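Local atomic coordinates of unknown protein (Arabidopsis thaliana, PDB entry 2GM3), a protein that binds AMP within a universal stress protein fold, its wider cellular role being unsettled. Residues A[7-12]-A[118-123]; A[18-23]-A[77-82]; A[25-30]-A[90-95]; A[149-152]-A[157-160]. One frame throughout, in Å; residues are numbered along the deposited sequence. Where two conformers were deposited one is given.

Contact 1 of 4, residues A[7-12]-A[118-123]; sequences KVMVAV and QEVKRV. With AMP (adenosine monophosphate), chain G.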
loop_
_atom_site.group_PDB
_atom_site.type_symbol
_atom_site.label_atom_id
_atom_site.label_comp_id
_atom_site.label_asym_id
_atom_site.label_seq_id
_atom_site.Cartn_x
_atom_site.Cartn_y
_atom_site.Cartn_z
ATOM N N LYS A 7 6.541 -3.701 -10.745
ATOM C CA LYS A 7 6.235 -2.333 -11.210
ATOM C C LYS A 7 5.510 -1.580 -10.126
ATOM O O LYS A 7 4.397 -1.909 -9.748
ATOM C CB LYS A 7 5.420 -2.305 -12.517
ATOM C CG LYS A 7 6.037 -3.083 -13.708
ATOM C CD LYS A 7 4.973 -3.302 -14.784
ATOM C CE LYS A 7 5.060 -4.711 -15.398
ATOM N NZ LYS A 7 3.693 -5.280 -15.718
ATOM N N VAL A 8 6.163 -0.552 -9.628
ATOM C CA VAL A 8 5.627 0.268 -8.587
ATOM C C VAL A 8 5.211 1.613 -9.187
ATOM O O VAL A 8 6.073 2.425 -9.551
ATOM C CB VAL A 8 6.704 0.503 -7.533
ATOM C CG1 VAL A 8 6.123 1.240 -6.316
ATOM C CG2 VAL A 8 7.336 -0.813 -7.131
HETATM N N MSE A 9 3.897 1.857 -9.261
HETATM C CA MSE A 9 3.400 3.168 -9.704
HETATM C C MSE A 9 3.370 4.130 -8.530
HETATM O O MSE A 9 2.829 3.789 -7.482
HETATM C CB MSE A 9 2.007 3.059 -10.298
HETATM C CG MSE A 9 1.596 4.383 -10.966
HETATM SE SE MSE A 9 0.048 4.203 -12.084
HETATM C CE MSE A 9 -1.001 5.318 -11.150
ATOM N N VAL A 10 3.963 5.305 -8.698
ATOM C CA VAL A 10 4.074 6.285 -7.603
ATOM C C VAL A 10 3.438 7.564 -8.085
ATOM O O VAL A 10 3.886 8.131 -9.057
ATOM C CB VAL A 10 5.525 6.551 -7.212
ATOM C CG1 VAL A 10 5.584 7.567 -6.100
ATOM C CG2 VAL A 10 6.231 5.263 -6.766
ATOM N N ALA A 11 2.374 7.992 -7.418
ATOM C CA ALA A 11 1.611 9.134 -7.824
ATOM C C ALA A 11 2.252 10.346 -7.152
ATOM O O ALA A 11 2.287 10.433 -5.918
ATOM C CB ALA A 11 0.171 8.953 -7.377
ATOM N N VAL A 12 2.759 11.281 -7.953
ATOM C CA VAL A 12 3.512 12.424 -7.424
ATOM C C VAL A 12 2.850 13.735 -7.805
ATOM O O VAL A 12 2.314 13.898 -8.919
ATOM C CB VAL A 12 5.003 12.411 -7.865
ATOM C CG1 VAL A 12 5.711 11.095 -7.432
ATOM C CG2 VAL A 12 5.155 12.598 -9.343
ATOM N N GLN A 118 -7.433 5.377 -13.785
ATOM C CA GLN A 118 -7.450 5.006 -15.204
ATOM C C GLN A 118 -6.065 4.498 -15.600
ATOM O O GLN A 118 -5.927 3.526 -16.336
ATOM C CB GLN A 118 -7.821 6.183 -16.093
ATOM C CG GLN A 118 -9.273 6.633 -16.011
ATOM C CD GLN A 118 -9.490 7.893 -16.863
ATOM O OE1 GLN A 118 -8.921 8.952 -16.583
ATOM N NE2 GLN A 118 -10.280 7.767 -17.928
ATOM N N GLU A 119 -5.040 5.129 -15.052
ATOM C CA GLU A 119 -3.673 4.775 -15.391
ATOM C C GLU A 119 -3.289 3.418 -14.817
ATOM O O GLU A 119 -2.634 2.605 -15.502
ATOM C CB GLU A 119 -2.712 5.887 -14.998
ATOM C CG GLU A 119 -2.858 7.125 -15.899
ATOM C CD GLU A 119 -2.212 6.919 -17.265
ATOM O OE1 GLU A 119 -2.948 6.686 -18.267
ATOM O OE2 GLU A 119 -0.963 6.946 -17.339
ATOM N N VAL A 120 -3.767 3.136 -13.606
ATOM C CA VAL A 120 -3.599 1.800 -13.029
ATOM C C VAL A 120 -4.128 0.724 -13.943
ATOM O O VAL A 120 -3.431 -0.255 -14.198
ATOM C CB VAL A 120 -4.213 1.692 -11.613
ATOM C CG1 VAL A 120 -4.328 0.225 -11.192
ATOM C CG2 VAL A 120 -3.382 2.529 -10.616
ATOM N N LYS A 121 -5.339 0.893 -14.455
ATOM C CA LYS A 121 -5.857 -0.130 -15.346
ATOM C C LYS A 121 -5.265 -0.174 -16.758
ATOM O O LYS A 121 -5.375 -1.189 -17.434
ATOM C CB LYS A 121 -7.395 -0.263 -15.326
ATOM C CG LYS A 121 -8.226 1.013 -15.327
ATOM C CD LYS A 121 -9.455 0.807 -14.395
ATOM C CE LYS A 121 -10.714 1.456 -14.947
ATOM N NZ LYS A 121 -11.173 0.725 -16.176
ATOM N N ARG A 122 -4.565 0.890 -17.163
ATOM C CA ARG A 122 -3.930 0.965 -18.488
ATOM C C ARG A 122 -2.534 0.354 -18.396
ATOM O O ARG A 122 -2.155 -0.476 -19.208
ATOM C CB ARG A 122 -3.834 2.439 -18.929
ATOM C CG ARG A 122 -3.520 2.739 -20.407
ATOM C CD ARG A 122 -2.882 4.138 -20.582
ATOM N NE ARG A 122 -1.452 3.949 -20.703
ATOM C CZ ARG A 122 -0.499 4.711 -20.199
ATOM N NH1 ARG A 122 -0.747 5.806 -19.517
ATOM N NH2 ARG A 122 0.744 4.352 -20.394
ATOM N N VAL A 123 -1.785 0.765 -17.379
ATOM C CA VAL A 123 -0.374 0.441 -17.249
ATOM C C VAL A 123 -0.214 -0.879 -16.535
ATOM O O VAL A 123 0.742 -1.611 -16.769
ATOM C CB VAL A 123 0.336 1.560 -16.467
ATOM C CG1 VAL A 123 1.740 1.155 -16.035
ATOM C CG2 VAL A 123 0.379 2.827 -17.302
HETATM P P AMP G . -4.414 12.911 -0.214
HETATM O O1P AMP G . -4.999 13.818 -1.141
HETATM O O2P AMP G . -3.713 13.555 0.923
HETATM O O3P AMP G . -5.221 11.790 0.233
HETATM O "O5'" AMP G . -3.223 12.151 -0.951
HETATM C "C5'" AMP G . -2.095 12.872 -1.396
HETATM C "C4'" AMP G . -1.423 11.987 -2.411
HETATM O "O4'" AMP G . -2.239 11.828 -3.621
HETATM C "C3'" AMP G . -0.113 12.545 -2.892
HETATM O "O3'" AMP G . 0.910 12.175 -1.923
HETATM C "C2'" AMP G . 0.064 11.784 -4.197
HETATM O "O2'" AMP G . 0.623 10.502 -3.907
HETATM C "C1'" AMP G . -1.361 11.642 -4.720
HETATM N N9 AMP G . -1.668 12.811 -5.567
HETATM C C8 AMP G . -2.315 13.947 -5.220
HETATM N N7 AMP G . -2.382 14.761 -6.288
HETATM C C5 AMP G . -1.817 14.127 -7.322
HETATM C C6 AMP G . -1.599 14.427 -8.671
HETATM N N6 AMP G . -1.974 15.567 -9.222
HETATM N N1 AMP G . -0.973 13.531 -9.425
HETATM C C2 AMP G . -0.549 12.374 -8.958
HETATM N N3 AMP G . -0.736 12.037 -7.690
HETATM C C4 AMP G . -1.365 12.890 -6.858
#
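Met9 on strand 6-11 and Val120 on helix 112-123 stand closest in the backbone, with CA atoms 7.9 Å apart, as expected of a helix laid on a parallel sheet. This is the Rossmann-like alpha/beta fold of the universal stress proteins, and strand 6-11 is its central strand. All three touching residues are buried, and the surfaces that meet are aliphatic. Met9, a selenomethionine, starts with CG anti to its backbone nitrogen (chi1 -171°), runs extended through chi2 and then bends at chi3. That bend delivers the terminal methyl CE to Val120 CG2 at 3.7 Å, while Met9 SE lies 4.1 Å from the same Val120 CG2. The two side chains slant across each other, and the valine branch that touches is CG2. Met9 CE also reaches the aliphatic stem of Glu119, at CB. Further out, the Glu119 carboxylate forms a salt bridge with Arg122 one turn along the helix and takes a hydrogen bond from Trp106 NE1, partners that probably offset the buried charge. At the other end of the strand AMP is held: its O2' donates to Ala11 O at 2.6 Å, and Ala11 CB lies 3.2 Å from adenine N3.

Contact 2 of 4, residues A[18-23]-A[77-82]; sequences KDYPNP and MRQSNK
The phenolic OH of Tyr20 donates to the main-chain Arg78 O at 2.7 Å, the one hydrogen bond between residues 18-23 and 77-82. It does not follow a carbonyl lone pair: the hydroxyl stands 59° above the carbonyl plane. Arg78 O lies near the plane of the Tyr20 ring, at its hydroxyl edge. Beside this bond Gln79 supplies the packing. With CG anti to its carbonyl carbon (chi1 -69°), Gln79 brings that methylene to 3.2 Å from Tyr20 CZ, obliquely to the ring, and the chain then runs on extended so that NE2 lies 3.9 Å from Tyr20 CE1. Ring and amide planes are 77° apart, which rules out stacking. The tyrosine is also steadied from its own segment: the peptide bond before Pro21 is cis, and Pro21 CG sits over one ring face, toward the rim. The Arg78 carbonyl that Tyr20 grips lies within a type I turn, Met77 to Ser80, in which Met77 O accepts from both Ser80 N and Ser80 OG, with Ser80 as the N-cap of helix 81-99. A phenylalanine in place of Tyr20 would probably leave Arg78 O without this donor and Gln79 CG without the hydroxyl it packs against. The chemistry implies one neutral hydrogen bond pinning loop to turn at the surface, with methylene packing alongside and no ion pair between them.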
loop_
_atom_site.group_PDB
_atom_site.type_symbol
_atom_site.label_atom_id
_atom_site.label_comp_id
_atom_site.label_asym_id
_atom_site.label_seq_id
_atom_site.Cartn_x
_atom_site.Cartn_y
_atom_site.Cartn_z
ATOM N N LYS A 18 5.472 24.505 -0.014
ATOM C CA LYS A 18 6.872 24.566 -0.425
ATOM C C LYS A 18 6.915 25.288 -1.757
ATOM O O LYS A 18 6.088 25.023 -2.626
ATOM C CB LYS A 18 7.484 23.162 -0.584
ATOM C CG LYS A 18 7.548 22.344 0.716
ATOM C CD LYS A 18 8.677 21.317 0.725
ATOM C CE LYS A 18 9.642 21.611 1.917
ATOM N NZ LYS A 18 10.918 20.791 1.863
ATOM N N ASP A 19 7.863 26.207 -1.915
ATOM C CA ASP A 19 8.077 26.820 -3.214
ATOM C C ASP A 19 8.258 25.786 -4.353
ATOM O O ASP A 19 8.678 24.642 -4.163
ATOM C CB ASP A 19 9.203 27.860 -3.174
ATOM C CG ASP A 19 8.677 29.274 -2.929
ATOM O OD1 ASP A 19 7.439 29.457 -2.987
ATOM O OD2 ASP A 19 9.486 30.209 -2.685
ATOM N N TYR A 20 7.888 26.219 -5.540
ATOM C CA TYR A 20 7.968 25.420 -6.733
ATOM C C TYR A 20 9.453 25.343 -7.150
ATOM O O TYR A 20 10.237 26.276 -6.880
ATOM C CB TYR A 20 6.991 26.103 -7.747
ATOM C CG TYR A 20 7.531 26.612 -9.075
ATOM C CD1 TYR A 20 8.294 27.763 -9.132
ATOM C CD2 TYR A 20 7.228 25.957 -10.288
ATOM C CE1 TYR A 20 8.790 28.239 -10.342
ATOM C CE2 TYR A 20 7.716 26.426 -11.521
ATOM C CZ TYR A 20 8.502 27.562 -11.533
ATOM O OH TYR A 20 9.002 28.086 -12.725
ATOM N N PRO A 21 9.835 24.242 -7.810
ATOM C CA PRO A 21 9.019 23.078 -8.149
ATOM C C PRO A 21 9.055 21.827 -7.240
ATOM O O PRO A 21 9.023 20.678 -7.732
ATOM C CB PRO A 21 9.412 22.811 -9.622
ATOM C CG PRO A 21 10.645 23.765 -9.897
ATOM C CD PRO A 21 11.109 24.213 -8.534
ATOM N N ASN A 22 9.041 22.069 -5.931
ATOM C CA ASN A 22 9.085 20.998 -4.952
ATOM C C ASN A 22 7.925 20.039 -5.032
ATOM O O ASN A 22 6.779 20.476 -5.239
ATOM C CB ASN A 22 9.165 21.610 -3.585
ATOM C CG ASN A 22 10.369 22.426 -3.458
ATOM O OD1 ASN A 22 11.435 21.986 -3.850
ATOM N ND2 ASN A 22 10.222 23.647 -2.992
ATOM N N PRO A 23 8.208 18.725 -4.863
ATOM C CA PRO A 23 7.130 17.723 -4.684
ATOM C C PRO A 23 6.383 17.975 -3.386
ATOM O O PRO A 23 6.923 18.587 -2.474
ATOM C CB PRO A 23 7.899 16.419 -4.539
ATOM C CG PRO A 23 9.302 16.876 -3.995
ATOM C CD PRO A 23 9.551 18.123 -4.793
HETATM N N MSE A 77 4.656 31.184 -17.854
HETATM C CA MSE A 77 4.699 29.963 -18.663
HETATM C C MSE A 77 5.596 28.943 -17.984
HETATM O O MSE A 77 5.256 27.762 -17.847
HETATM C CB MSE A 77 5.236 30.289 -20.067
HETATM C CG MSE A 77 5.842 29.115 -20.829
HETATM SE SE MSE A 77 6.921 29.679 -22.347
HETATM C CE MSE A 77 8.486 30.406 -21.408
ATOM N N ARG A 78 6.755 29.440 -17.564
ATOM C CA ARG A 78 7.745 28.637 -16.902
ATOM C C ARG A 78 7.225 28.121 -15.576
ATOM O O ARG A 78 7.820 27.241 -14.996
ATOM C CB ARG A 78 9.047 29.427 -16.729
ATOM C CG ARG A 78 9.960 29.394 -17.958
ATOM C CD ARG A 78 11.338 30.021 -17.692
ATOM N NE ARG A 78 11.300 31.485 -17.552
ATOM C CZ ARG A 78 11.368 32.359 -18.563
ATOM N NH1 ARG A 78 11.469 31.938 -19.821
ATOM N NH2 ARG A 78 11.333 33.663 -18.313
ATOM N N GLN A 79 6.097 28.657 -15.125
ATOM C CA GLN A 79 5.462 28.261 -13.871
ATOM C C GLN A 79 4.089 27.640 -14.113
ATOM O O GLN A 79 3.287 27.491 -13.189
ATOM C CB GLN A 79 5.302 29.476 -12.958
ATOM C CG GLN A 79 6.610 30.032 -12.397
ATOM C CD GLN A 79 6.434 31.360 -11.657
ATOM O OE1 GLN A 79 5.322 31.917 -11.572
ATOM N NE2 GLN A 79 7.541 31.878 -11.114
ATOM N N SER A 80 3.792 27.305 -15.361
ATOM C CA SER A 80 2.534 26.647 -15.690
ATOM C C SER A 80 2.483 25.268 -15.026
ATOM O O SER A 80 3.483 24.803 -14.484
ATOM C CB SER A 80 2.413 26.488 -17.208
ATOM O OG SER A 80 3.332 25.520 -17.652
ATOM N N ASN A 81 1.321 24.625 -15.107
ATOM C CA ASN A 81 1.137 23.267 -14.627
ATOM C C ASN A 81 1.962 22.263 -15.410
ATOM O O ASN A 81 2.480 21.300 -14.831
ATOM C CB ASN A 81 -0.340 22.858 -14.650
ATOM C CG ASN A 81 -1.229 23.796 -13.845
ATOM O OD1 ASN A 81 -0.754 24.546 -12.983
ATOM N ND2 ASN A 81 -2.527 23.774 -14.139
ATOM N N LYS A 82 2.078 22.482 -16.721
ATOM C CA LYS A 82 2.899 21.638 -17.576
ATOM C C LYS A 82 4.329 21.630 -17.055
ATOM O O LYS A 82 4.916 20.574 -16.848
ATOM C CB LYS A 82 2.848 22.130 -19.012
ATOM C CG LYS A 82 1.623 21.621 -19.764
ATOM C CD LYS A 82 1.632 22.051 -21.232
ATOM C CE LYS A 82 0.562 21.297 -22.003
ATOM N NZ LYS A 82 0.279 21.891 -23.365
#

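Contact 3 of 4, residues A[25-30]-A[90-95]; sequences ISCKRA and EFFVNK. With AMP (adenosine monophosphate), chain G.
Cys27 and Phe92 make the sulfur-aromatic part of the contact, between helices 25-39 and 81-99. Cys27 SG lies 3.7 Å from Phe92 CZ and 4.9 Å from the ring centroid, on an oblique line 67° off the ring normal. The Cys27 torsion (chi1 82°) places SG between the backbone nitrogen and carbonyl carbon. Apolar packing comes next. Lys28 runs extended and crosses Phe91 at about a right angle, its CE 3.9 Å from Phe91 CZ, while Lys28 CA meets the edge of the Phe92 ring at CE2. Within helix 81-99 the two phenylalanines brace each other: Phe91 CD2 lies over the centre of the Phe92 ring, 3.7 Å above it, and Phe31 of helix 25-39 meets the Phe92 ring edge-to-face. Because the segment axes stay 12.2 Å apart at their closest, large side chains must span the gap. Polar bonding faces the ligand, where AMP O3' donates to Ser26 OG at 2.7 Å and Cys27 N lies nearby. The segments run nearly parallel, 17° apart in direction, side by side on one face of the sheet; the first turn of helix 25-39 meets the ribose of AMP, in the HUP-type alpha/beta fold of universal stress proteins.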
loop_
_atom_site.group_PDB
_atom_site.type_symbol
_atom_site.label_atom_id
_atom_site.label_comp_id
_atom_site.label_asym_id
_atom_site.label_seq_id
_atom_site.Cartn_x
_atom_site.Cartn_y
_atom_site.Cartn_z
ATOM N N ILE A 25 5.111 17.203 0.270
ATOM C CA ILE A 25 5.714 16.470 1.369
ATOM C C ILE A 25 5.254 15.010 1.388
ATOM O O ILE A 25 6.054 14.105 1.599
ATOM C CB ILE A 25 5.429 17.115 2.721
ATOM C CG1 ILE A 25 5.826 18.593 2.729
ATOM C CG2 ILE A 25 6.221 16.416 3.790
ATOM C CD1 ILE A 25 5.152 19.359 3.832
ATOM N N SER A 26 3.982 14.779 1.089
ATOM C CA SER A 26 3.451 13.451 1.248
ATOM C C SER A 26 3.957 12.473 0.174
ATOM O O SER A 26 4.322 11.323 0.465
ATOM C CB SER A 26 1.921 13.479 1.361
ATOM O OG SER A 26 1.330 13.832 0.137
ATOM N N CYS A 27 3.997 12.918 -1.068
ATOM C CA CYS A 27 4.399 12.010 -2.126
ATOM C C CYS A 27 5.902 11.843 -2.081
ATOM O O CYS A 27 6.409 10.819 -2.476
ATOM C CB CYS A 27 3.918 12.467 -3.500
ATOM S SG CYS A 27 4.965 13.741 -4.284
ATOM N N LYS A 28 6.607 12.821 -1.555
ATOM C CA LYS A 28 8.027 12.735 -1.410
ATOM C C LYS A 28 8.350 11.693 -0.347
ATOM O O LYS A 28 9.205 10.803 -0.549
ATOM C CB LYS A 28 8.596 14.095 -0.996
ATOM C CG LYS A 28 10.095 14.234 -1.254
ATOM C CD LYS A 28 10.657 15.604 -0.800
ATOM C CE LYS A 28 12.147 15.490 -0.531
ATOM N NZ LYS A 28 12.804 16.834 -0.347
ATOM N N ARG A 29 7.679 11.818 0.795
ATOM C CA ARG A 29 7.809 10.855 1.856
ATOM C C ARG A 29 7.447 9.466 1.343
ATOM O O ARG A 29 8.180 8.493 1.574
ATOM C CB ARG A 29 6.933 11.244 3.060
ATOM C CG ARG A 29 6.866 10.158 4.108
ATOM C CD ARG A 29 8.284 9.860 4.645
ATOM N NE ARG A 29 8.964 11.103 4.947
ATOM C CZ ARG A 29 10.233 11.349 4.682
ATOM N NH1 ARG A 29 11.001 10.414 4.122
ATOM N NH2 ARG A 29 10.729 12.538 4.979
ATOM N N ALA A 30 6.334 9.400 0.610
ATOM C CA ALA A 30 5.873 8.149 0.030
ATOM C C ALA A 30 6.926 7.487 -0.872
ATOM O O ALA A 30 7.173 6.287 -0.772
ATOM C CB ALA A 30 4.619 8.392 -0.746
ATOM N N GLU A 90 11.207 15.229 -13.180
ATOM C CA GLU A 90 12.646 15.270 -13.211
ATOM C C GLU A 90 13.280 15.098 -11.818
ATOM O O GLU A 90 14.333 14.450 -11.684
ATOM C CB GLU A 90 13.113 16.570 -13.867
ATOM C CG GLU A 90 14.591 16.617 -14.108
ATOM C CD GLU A 90 15.048 17.866 -14.828
ATOM O OE1 GLU A 90 14.273 18.835 -14.977
ATOM O OE2 GLU A 90 16.215 17.884 -15.253
ATOM N N PHE A 91 12.649 15.670 -10.793
ATOM C CA PHE A 91 13.115 15.454 -9.421
ATOM C C PHE A 91 13.147 13.968 -9.053
ATOM O O PHE A 91 14.156 13.493 -8.574
ATOM C CB PHE A 91 12.334 16.270 -8.372
ATOM C CG PHE A 91 12.663 15.881 -6.950
ATOM C CD1 PHE A 91 13.737 16.474 -6.279
ATOM C CD2 PHE A 91 11.898 14.899 -6.276
ATOM C CE1 PHE A 91 14.059 16.097 -4.950
ATOM C CE2 PHE A 91 12.215 14.513 -4.953
ATOM C CZ PHE A 91 13.284 15.118 -4.293
ATOM N N PHE A 92 12.082 13.238 -9.355
ATOM C CA PHE A 92 11.999 11.825 -8.983
ATOM C C PHE A 92 12.811 10.908 -9.867
ATOM O O PHE A 92 13.326 9.899 -9.402
ATOM C CB PHE A 92 10.541 11.355 -8.921
ATOM C CG PHE A 92 9.774 11.959 -7.789
ATOM C CD1 PHE A 92 8.972 13.077 -7.999
ATOM C CD2 PHE A 92 9.854 11.416 -6.506
ATOM C CE1 PHE A 92 8.242 13.642 -6.946
ATOM C CE2 PHE A 92 9.134 11.973 -5.438
ATOM C CZ PHE A 92 8.332 13.093 -5.650
ATOM N N VAL A 93 12.946 11.281 -11.135
ATOM C CA VAL A 93 13.717 10.510 -12.082
ATOM C C VAL A 93 15.202 10.604 -11.688
ATOM O O VAL A 93 15.941 9.619 -11.758
ATOM C CB VAL A 93 13.364 10.956 -13.515
ATOM C CG1 VAL A 93 14.468 10.567 -14.581
ATOM C CG2 VAL A 93 11.970 10.411 -13.871
ATOM N N ASN A 94 15.614 11.769 -11.212
ATOM C CA ASN A 94 16.975 11.926 -10.724
ATOM C C ASN A 94 17.221 11.068 -9.501
ATOM O O ASN A 94 18.283 10.463 -9.380
ATOM C CB ASN A 94 17.290 13.385 -10.459
ATOM C CG ASN A 94 17.719 14.112 -11.713
ATOM O OD1 ASN A 94 18.720 13.767 -12.321
ATOM N ND2 ASN A 94 16.979 15.134 -12.096
ATOM N N LYS A 95 16.206 11.006 -8.626
ATOM C CA LYS A 95 16.254 10.232 -7.388
ATOM C C LYS A 95 16.416 8.743 -7.691
ATOM O O LYS A 95 17.213 8.062 -7.054
ATOM C CB LYS A 95 14.990 10.469 -6.558
ATOM C CG LYS A 95 14.851 11.847 -5.872
ATOM C CD LYS A 95 16.023 12.186 -4.951
ATOM C CE LYS A 95 16.863 13.312 -5.523
ATOM N NZ LYS A 95 17.819 13.875 -4.502
HETATM P P AMP G . -4.414 12.911 -0.214
HETATM O O1P AMP G . -4.999 13.818 -1.141
HETATM O O2P AMP G . -3.713 13.555 0.923
HETATM O O3P AMP G . -5.221 11.790 0.233
HETATM O "O5'" AMP G . -3.223 12.151 -0.951
HETATM C "C5'" AMP G . -2.095 12.872 -1.396
HETATM C "C4'" AMP G . -1.423 11.987 -2.411
HETATM O "O4'" AMP G . -2.239 11.828 -3.621
HETATM C "C3'" AMP G . -0.113 12.545 -2.892
HETATM O "O3'" AMP G . 0.910 12.175 -1.923
HETATM C "C2'" AMP G . 0.064 11.784 -4.197
HETATM O "O2'" AMP G . 0.623 10.502 -3.907
HETATM C "C1'" AMP G . -1.361 11.642 -4.720
HETATM N N9 AMP G . -1.668 12.811 -5.567
HETATM C C8 AMP G . -2.315 13.947 -5.220
HETATM N N7 AMP G . -2.382 14.761 -6.288
HETATM C C5 AMP G . -1.817 14.127 -7.322
HETATM C C6 AMP G . -1.599 14.427 -8.671
HETATM N N6 AMP G . -1.974 15.567 -9.222
HETATM N N1 AMP G . -0.973 13.531 -9.425
HETATM C C2 AMP G . -0.549 12.374 -8.958
HETATM N N3 AMP G . -0.736 12.037 -7.690
HETATM C C4 AMP G . -1.365 12.890 -6.858
#

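Contact 4 of 4, residues A[149-152]-A[157-160]; sequences FCVK and PVMT
Val151 holds CG1 anti to its backbone nitrogen (chi1 163°) and Val158 does likewise (chi1 -173°), which leaves Val151 CG2 beside its own nitrogen and directed at the strand. The arrangement closes a beta-alpha-beta unit, in which helix 146-153 follows strand 127-132 and leads back to strand 158-162 of the same parallel sheet. Val151 CG2 makes the contacts of this side chain: it meets Val158 CG1 at 3.8 Å, the two valines lying at a slant, and Thr160 CG2 at 3.2 Å, crossing that side chain at about a right angle. The latter is a tight methyl-methyl approach. No hydrogen bond joins the two segments, so the fit between them rests on apolar packing. The CA atoms of Val151 and Val158 are 5.6 Å apart, close enough for the Val158 branches to pack on Val151 CA as well as on its methyl. An alanine in place of Val158 would probably open a gap against Val151 CG2 and leave Cys150 O without its packed methyl. Strand 158-162 is outermost within the chain, yet Val158, Met159 and Thr160 pair antiparallel with a strand of the second subunit, continuing the sheet across the interface. Thr160 lies near the AMP-binding Ser147. The other Val158 branch, CG2, rests 3.6 Å from the main-chain Cys150 O.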
loop_
_atom_site.group_PDB
_atom_site.type_symbol
_atom_site.label_atom_id
_atom_site.label_comp_id
_atom_site.label_asym_id
_atom_site.label_seq_id
_atom_site.Cartn_x
_atom_site.Cartn_y
_atom_site.Cartn_z
ATOM N N PHE A 149 -9.576 7.725 -2.400
ATOM C CA PHE A 149 -10.223 7.289 -3.636
ATOM C C PHE A 149 -9.446 6.161 -4.294
ATOM O O PHE A 149 -10.039 5.189 -4.744
ATOM C CB PHE A 149 -10.360 8.455 -4.614
ATOM C CG PHE A 149 -11.197 8.143 -5.821
ATOM C CD1 PHE A 149 -12.589 8.315 -5.785
ATOM C CD2 PHE A 149 -10.605 7.707 -7.004
ATOM C CE1 PHE A 149 -13.380 8.053 -6.918
ATOM C CE2 PHE A 149 -11.386 7.439 -8.134
ATOM C CZ PHE A 149 -12.768 7.615 -8.094
ATOM N N CYS A 150 -8.127 6.289 -4.322
ATOM C CA CYS A 150 -7.289 5.251 -4.904
ATOM C C CYS A 150 -7.408 3.879 -4.192
ATOM O O CYS A 150 -7.601 2.837 -4.847
ATOM C CB CYS A 150 -5.842 5.740 -4.989
ATOM S SG CYS A 150 -5.686 7.158 -6.148
ATOM N N VAL A 151 -7.339 3.908 -2.867
ATOM C CA VAL A 151 -7.421 2.718 -2.043
ATOM C C VAL A 151 -8.732 2.008 -2.325
ATOM O O VAL A 151 -8.779 0.776 -2.423
ATOM C CB VAL A 151 -7.364 3.115 -0.540
ATOM C CG1 VAL A 151 -7.850 1.979 0.367
ATOM C CG2 VAL A 151 -5.957 3.590 -0.188
ATOM N N LYS A 152 -9.785 2.803 -2.478
ATOM C CA LYS A 152 -11.109 2.281 -2.680
ATOM C C LYS A 152 -11.260 1.758 -4.126
ATOM O O LYS A 152 -11.892 0.726 -4.363
ATOM C CB LYS A 152 -12.108 3.384 -2.319
ATOM C CG LYS A 152 -13.553 3.122 -2.606
ATOM C CD LYS A 152 -14.432 4.243 -2.011
ATOM C CE LYS A 152 -15.872 4.175 -2.585
ATOM N NZ LYS A 152 -16.873 5.051 -1.905
ATOM N N PRO A 157 -3.089 -3.406 -5.822
ATOM C CA PRO A 157 -2.706 -3.054 -4.444
ATOM C C PRO A 157 -2.305 -1.596 -4.296
ATOM O O PRO A 157 -1.642 -1.032 -5.174
ATOM C CB PRO A 157 -1.483 -3.931 -4.190
ATOM C CG PRO A 157 -1.789 -5.188 -5.024
ATOM C CD PRO A 157 -2.411 -4.631 -6.291
ATOM N N VAL A 158 -2.714 -0.992 -3.194
ATOM C CA VAL A 158 -2.416 0.392 -2.921
ATOM C C VAL A 158 -1.680 0.493 -1.587
ATOM O O VAL A 158 -2.110 -0.071 -0.604
ATOM C CB VAL A 158 -3.719 1.296 -2.900
ATOM C CG1 VAL A 158 -3.336 2.747 -2.777
ATOM C CG2 VAL A 158 -4.541 1.129 -4.172
HETATM N N MSE A 159 -0.565 1.193 -1.596
HETATM C CA MSE A 159 0.226 1.435 -0.441
HETATM C C MSE A 159 -0.000 2.901 -0.151
HETATM O O MSE A 159 0.312 3.746 -0.999
HETATM C CB MSE A 159 1.696 1.232 -0.807
HETATM C CG MSE A 159 2.645 1.613 0.310
HETATM SE SE MSE A 159 2.521 0.312 1.750
HETATM C CE MSE A 159 3.689 -0.892 1.042
ATOM N N THR A 160 -0.552 3.211 1.021
ATOM C CA THR A 160 -0.730 4.594 1.435
ATOM C C THR A 160 0.271 4.883 2.540
ATOM O O THR A 160 0.286 4.192 3.565
ATOM C CB THR A 160 -2.158 4.921 1.976
ATOM O OG1 THR A 160 -2.485 4.001 2.999
ATOM C CG2 THR A 160 -3.173 4.737 0.939
#

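The segments of contact 1 bracket contacts 2 and 3 along the chain, and the segments of those two alternate. Contact 4 follows, at the outermost strand within the chain, 158-162. Contacts 1 and 3, with centres about 15 Å apart, touch through Val12, Cys27 and Phe92 and both reach AMP: strand 6-11 and helix 25-39 line the AMP pocket, with Phe92 of helix 81-99 packed behind them. Contacts 2 and 3 share helix 81-99 and meet through Pro23. Contacts 1 and 4 lie on the same sheet, about 11 Å apart between centres. Contacts 2 and 4 have centres about 26 Å apart, on opposite sides of the chain's centre, so the surface loop contact is far from the strand that joins the second subunit.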